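Prolyl-tRNA synthetase (Naegleria fowleri, PDB 6UYH) binds halofuginone and an ATP analogue, and probably attaches proline to its cognate tRNA after activating it with ATP. Local coordinates at residues P486-E489 against G490-N493. Sequence-based numbering, arbitrary orientation.
Sequences PSLE and GLEN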
loop_
_atom_site.group_PDB
_atom_site.type_symbol
_atom_site.label_atom_id
_atom_site.label_comp_id
_atom_site.label_asym_id
_atom_site.label_seq_id
_atom_site.Cartn_x
_atom_site.Cartn_y
_atom_site.Cartn_z
ATOM N N PRO A 486 -0.229 12.660 -42.725
ATOM C CA PRO A 486 -0.161 12.877 -44.172
ATOM C C PRO A 486 0.509 11.709 -44.889
ATOM O O PRO A 486 0.949 10.729 -44.284
ATOM C CB PRO A 486 0.657 14.167 -44.302
ATOM C CG PRO A 486 1.411 14.292 -43.042
ATOM C CD PRO A 486 0.622 13.601 -41.974
ATOM N N SER A 487 0.565 11.832 -46.211
ATOM C CA SER A 487 1.106 10.777 -47.055
ATOM C C SER A 487 2.608 10.620 -46.845
ATOM O O SER A 487 3.325 11.598 -46.619
ATOM C CB SER A 487 0.828 11.089 -48.529
ATOM O OG SER A 487 1.462 10.138 -49.368
ATOM N N LEU A 488 3.080 9.379 -46.926
ATOM C CA LEU A 488 4.507 9.079 -46.904
ATOM C C LEU A 488 5.132 9.076 -48.292
ATOM O O LEU A 488 6.345 8.855 -48.409
ATOM C CB LEU A 488 4.746 7.720 -46.236
ATOM C CG LEU A 488 4.421 7.647 -44.748
ATOM C CD1 LEU A 488 4.309 6.188 -44.279
ATOM C CD2 LEU A 488 5.483 8.390 -43.970
ATOM N N GLU A 489 4.342 9.329 -49.337
ATOM C CA GLU A 489 4.834 9.206 -50.702
ATOM C C GLU A 489 6.037 10.114 -50.929
ATOM O O GLU A 489 5.995 11.308 -50.618
ATOM C CB GLU A 489 3.706 9.540 -51.685
ATOM C CG GLU A 489 4.112 9.543 -53.140
ATOM C CD GLU A 489 2.948 9.875 -54.076
ATOM O OE1 GLU A 489 1.797 9.971 -53.593
ATOM O OE2 GLU A 489 3.189 10.035 -55.295
ATOM N N GLY A 490 7.121 9.535 -51.446
ATOM C CA GLY A 490 8.302 10.293 -51.818
ATOM C C GLY A 490 9.186 10.750 -50.677
ATOM O O GLY A 490 10.164 11.465 -50.927
ATOM N N LEU A 491 8.881 10.381 -49.435
ATOM C CA LEU A 491 9.687 10.813 -48.300
ATOM C C LEU A 491 10.865 9.870 -48.089
ATOM O O LEU A 491 10.750 8.662 -48.300
ATOM C CB LEU A 491 8.839 10.879 -47.029
ATOM C CG LEU A 491 7.699 11.890 -47.156
ATOM C CD1 LEU A 491 7.012 12.044 -45.807
ATOM C CD2 LEU A 491 8.215 13.237 -47.688
ATOM N N GLU A 492 11.999 10.433 -47.686
ATOM C CA GLU A 492 13.233 9.677 -47.533
ATOM C C GLU A 492 13.481 9.314 -46.070
ATOM O O GLU A 492 13.088 10.034 -45.148
ATOM C CB GLU A 492 14.422 10.469 -48.080
ATOM N N ASN A 493 14.128 8.168 -45.870
ATOM C CA ASN A 493 14.619 7.798 -44.546
ATOM C C ASN A 493 15.535 8.899 -44.001
ATOM O O ASN A 493 16.357 9.459 -44.731
ATOM C CB ASN A 493 15.376 6.469 -44.658
ATOM C CG ASN A 493 15.495 5.738 -43.360
ATOM O OD1 ASN A 493 15.976 6.278 -42.365
ATOM N ND2 ASN A 493 15.066 4.477 -43.359
#
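Leu488 and Leu491 close a type II beta turn at the protein surface, in the loop that joins strands 474-479 and 505-512 of the C-terminal region. Ahead of it, Pro486 gives its carbonyl oxygen to the indole N-H of Trp506, which ties the approach to strand 505-512. Ser487 then makes an ST turn: with its hydroxyl anti to the backbone N (chi1 174°), Ser487 OG accepts from Glu489 N at 3.0 Å. A short polar side chain suits this place, since it can fold forward onto the backbone. Leu491 CD1 comes within 3.8 Å of Ser487 O. Leu488 O accepts from Leu491 N at 3.1 Å, nearly straight at the hydrogen (163°) although the donor stands above the carbonyl plane. The two leucine side chains meet loosely, Leu488 CD2 lying 4.4 Å from Leu491 CD1; apolar branches suit the side of the turn that meets Trp506 and Pro439. Glu489, a charged residue fitting an exposed bend, leaves the backbone pointing away from Gly490-Asn493, yet its CB stays 3.4 Å from Gly490 N; beyond CG the chain is extended. Glycine suits the second corner: Gly490 has a positive phi (76°), and a side chain there would run into the carbonyl oxygen of Glu489. The Leu491 side chain leaves its backbone toward Pro486-Glu489, its CG 3.6 Å from Leu488 O and 3.9 Å from Glu489 O.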